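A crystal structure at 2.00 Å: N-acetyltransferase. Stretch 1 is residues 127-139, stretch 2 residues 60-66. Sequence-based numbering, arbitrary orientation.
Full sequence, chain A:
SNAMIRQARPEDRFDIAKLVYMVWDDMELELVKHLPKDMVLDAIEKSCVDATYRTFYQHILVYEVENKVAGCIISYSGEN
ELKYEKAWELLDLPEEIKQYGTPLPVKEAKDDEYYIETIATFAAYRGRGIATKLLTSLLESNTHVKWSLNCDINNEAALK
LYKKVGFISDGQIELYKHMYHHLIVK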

# COMPACT_ATOMS: atom_id res chain seq x y z
N GLY A 127 15.78 7.25 5.56
CA GLY A 127 17.21 7.24 5.27
C GLY A 127 17.94 5.99 5.70
O GLY A 127 19.16 5.99 5.78
N ARG A 128 17.20 4.92 5.98
CA ARG A 128 17.80 3.66 6.43
C ARG A 128 17.64 2.52 5.44
O ARG A 128 17.91 1.38 5.77
CB ARG A 128 17.21 3.25 7.77
CG ARG A 128 17.26 4.34 8.83
CD ARG A 128 16.75 3.83 10.16
NE ARG A 128 16.54 4.93 11.10
CZ ARG A 128 16.35 4.78 12.41
NH1 ARG A 128 16.34 3.57 12.97
NH2 ARG A 128 16.17 5.85 13.16
N GLY A 129 17.22 2.82 4.21
CA GLY A 129 17.00 1.80 3.19
C GLY A 129 15.83 0.85 3.44
O GLY A 129 15.76 -0.23 2.85
N ILE A 130 14.89 1.26 4.29
CA ILE A 130 13.79 0.40 4.68
C ILE A 130 12.90 0.02 3.50
O ILE A 130 12.54 -1.14 3.37
CB ILE A 130 12.97 1.01 5.86
CG1 ILE A 130 13.70 0.77 7.17
CG2 ILE A 130 11.59 0.39 5.95
CD1 ILE A 130 13.33 1.73 8.27
N ALA A 131 12.58 0.98 2.63
CA ALA A 131 11.74 0.71 1.44
C ALA A 131 12.43 -0.24 0.45
O ALA A 131 11.79 -1.13 -0.13
CB ALA A 131 11.37 2.01 0.75
N THR A 132 13.72 -0.00 0.23
CA THR A 132 14.53 -0.84 -0.61
C THR A 132 14.60 -2.25 -0.07
O THR A 132 14.47 -3.21 -0.83
CB THR A 132 15.97 -0.28 -0.74
OG1 THR A 132 15.90 1.04 -1.32
CG2 THR A 132 16.82 -1.17 -1.60
N LYS A 133 14.82 -2.37 1.24
CA LYS A 133 14.90 -3.67 1.88
C LYS A 133 13.57 -4.42 1.80
O LYS A 133 13.54 -5.64 1.60
CB LYS A 133 15.32 -3.53 3.34
CG LYS A 133 16.79 -3.16 3.56
CD LYS A 133 17.09 -3.04 5.06
CE LYS A 133 18.21 -2.07 5.38
NZ LYS A 133 19.46 -2.41 4.63
N LEU A 134 12.47 -3.71 2.00
CA LEU A 134 11.15 -4.35 1.96
C LEU A 134 10.83 -4.80 0.55
O LEU A 134 10.33 -5.90 0.34
CB LEU A 134 10.06 -3.40 2.45
CG LEU A 134 9.92 -3.27 3.95
CD1 LEU A 134 8.96 -2.15 4.24
CD2 LEU A 134 9.43 -4.58 4.55
N LEU A 135 11.15 -3.96 -0.41
CA LEU A 135 10.92 -4.28 -1.81
C LEU A 135 11.76 -5.49 -2.27
O LEU A 135 11.24 -6.43 -2.88
CB LEU A 135 11.22 -3.05 -2.66
CG LEU A 135 11.01 -3.14 -4.17
CD1 LEU A 135 9.61 -3.65 -4.43
CD2 LEU A 135 11.21 -1.79 -4.86
N THR A 136 13.05 -5.46 -1.97
CA THR A 136 13.97 -6.53 -2.35
C THR A 136 13.51 -7.86 -1.77
O THR A 136 13.42 -8.86 -2.45
CB THR A 136 15.38 -6.16 -1.92
OG1 THR A 136 15.81 -5.05 -2.69
CG2 THR A 136 16.37 -7.28 -2.13
N SER A 137 13.15 -7.85 -0.50
CA SER A 137 12.74 -9.07 0.16
C SER A 137 11.39 -9.59 -0.38
O SER A 137 11.20 -10.79 -0.49
CB SER A 137 12.70 -8.85 1.67
OG SER A 137 11.86 -9.79 2.26
N LEU A 138 10.47 -8.68 -0.74
CA LEU A 138 9.20 -9.07 -1.32
C LEU A 138 9.39 -9.68 -2.71
O LEU A 138 8.74 -10.67 -3.05
CB LEU A 138 8.25 -7.87 -1.43
CG LEU A 138 6.88 -8.12 -2.07
CD1 LEU A 138 6.10 -9.12 -1.24
CD2 LEU A 138 6.08 -6.82 -2.20
N LEU A 139 10.26 -9.07 -3.53
CA LEU A 139 10.51 -9.60 -4.88
C LEU A 139 11.14 -10.98 -4.80
O LEU A 139 10.79 -11.86 -5.56
CB LEU A 139 11.38 -8.65 -5.72
CG LEU A 139 10.76 -7.27 -6.05
CD1 LEU A 139 11.81 -6.37 -6.67
CD2 LEU A 139 9.54 -7.35 -6.95
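Stretch 2 60-66: ILVYEVE

Stretch 2 is a β-strand that packs across one side of the stretch 1 helix mainly through apolar side chains, with the side chains of Lys133 and Arg128 joining in and no hydrogen bond between the two segments. Residues 60-65 are extended, with phi from -125° to -95° and psi from 109° to 151°; Glu66, at 51/48, leaves the strand. The N-to-C direction of the strand makes an angle of 137° with that of helix 130-139, so the two run obliquely antiparallel, and their axes approach to 9.1 Å. The closest register pair is Ile130 and Tyr63, whose CA atoms lie 7.0 Å apart. The opposed directions show in the order of contacts: Leu61 meets Ser137 and Leu138, Tyr63 meets Ile130, Lys133 and Leu134, and Arg128 extends its side chain to Val65.

Strand alternation decides which side chains face the helix; Val62 is touched through its backbone. The CA-to-CB bonds of Leu61, Tyr63 and Val65 point toward the helix, whereas those of Ile60 and Val62 point away. Tyr63, with chi1 at -161° (t), gives up the largest area, 98 Å² of its surface. Its ring takes Ile130 over one face: CG1 of Ile130 is 4.0 Å from the Tyr63 ring centroid and 10° off the normal, a CH-pi geometry. Alongside, Ile130 CG2 lies 3.8 Å from Tyr63 CB, while Lys133 CD approaches Tyr63 CE2 obliquely at 3.6 Å.

Leu61, in the m,t rotamer, loses 75 Å². Leu61 CD1 lies 4.1 Å from Leu138 CD1, and Leu61 CB is 4.3 Å from Leu134 CD2. That same Leu134 methyl reaches the strand backbone, with CD2 3.9 Å from both Val62 C and Tyr63 N. At the far end, Val65 CG1 is 4.2 Å from Arg128 NH1, a peripheral contact. The buried surface totals 413 Å², summed over both sides.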

# COMPACT_ATOMS: atom_id res chain seq x y z
N ILE A 60 0.64 -7.85 3.60
CA ILE A 60 1.59 -6.86 4.09
C ILE A 60 2.80 -7.50 4.75
O ILE A 60 2.66 -8.40 5.59
CB ILE A 60 0.91 -5.87 5.06
CG1 ILE A 60 -0.28 -5.18 4.36
CG2 ILE A 60 1.94 -4.85 5.60
CD1 ILE A 60 -1.06 -4.18 5.20
N LEU A 61 4.00 -7.03 4.35
CA LEU A 61 5.24 -7.24 5.11
C LEU A 61 5.62 -5.94 5.82
O LEU A 61 5.49 -4.85 5.27
CB LEU A 61 6.42 -7.68 4.22
CG LEU A 61 6.25 -8.89 3.33
CD1 LEU A 61 7.53 -9.06 2.56
CD2 LEU A 61 5.96 -10.16 4.13
N VAL A 62 6.08 -6.07 7.06
CA VAL A 62 6.49 -4.92 7.83
C VAL A 62 7.97 -5.03 8.13
O VAL A 62 8.52 -6.15 8.21
CB VAL A 62 5.69 -4.75 9.15
CG1 VAL A 62 4.20 -4.63 8.86
CG2 VAL A 62 5.92 -5.91 10.10
N TYR A 63 8.59 -3.85 8.28
CA TYR A 63 9.94 -3.71 8.84
C TYR A 63 9.81 -3.25 10.30
O TYR A 63 9.41 -2.12 10.58
CB TYR A 63 10.77 -2.72 8.04
CG TYR A 63 12.27 -2.86 8.26
CD1 TYR A 63 12.86 -2.40 9.44
CD2 TYR A 63 13.10 -3.43 7.29
CE1 TYR A 63 14.24 -2.51 9.65
CE2 TYR A 63 14.47 -3.57 7.50
CZ TYR A 63 15.04 -3.10 8.69
OH TYR A 63 16.41 -3.20 8.91
N GLU A 64 10.12 -4.15 11.21
CA GLU A 64 10.04 -3.91 12.63
C GLU A 64 11.41 -3.46 13.16
O GLU A 64 12.38 -4.19 13.02
CB GLU A 64 9.58 -5.19 13.31
CG GLU A 64 9.34 -5.05 14.81
CD GLU A 64 9.08 -6.37 15.48
OE1 GLU A 64 8.31 -7.19 14.91
OE2 GLU A 64 9.66 -6.59 16.56
N VAL A 65 11.46 -2.26 13.74
CA VAL A 65 12.63 -1.70 14.40
C VAL A 65 12.31 -1.42 15.89
O VAL A 65 11.35 -0.68 16.22
CB VAL A 65 13.04 -0.33 13.78
CG1 VAL A 65 14.26 0.25 14.49
CG2 VAL A 65 13.34 -0.45 12.30
N GLU A 66 13.13 -1.98 16.77
CA GLU A 66 12.98 -1.72 18.21
C GLU A 66 11.53 -1.97 18.66
O GLU A 66 10.93 -1.12 19.32
CB GLU A 66 13.42 -0.28 18.55
CG GLU A 66 14.91 -0.05 18.39
CD GLU A 66 15.72 -0.92 19.35
OE1 GLU A 66 15.41 -0.91 20.57
OE2 GLU A 66 16.66 -1.62 18.90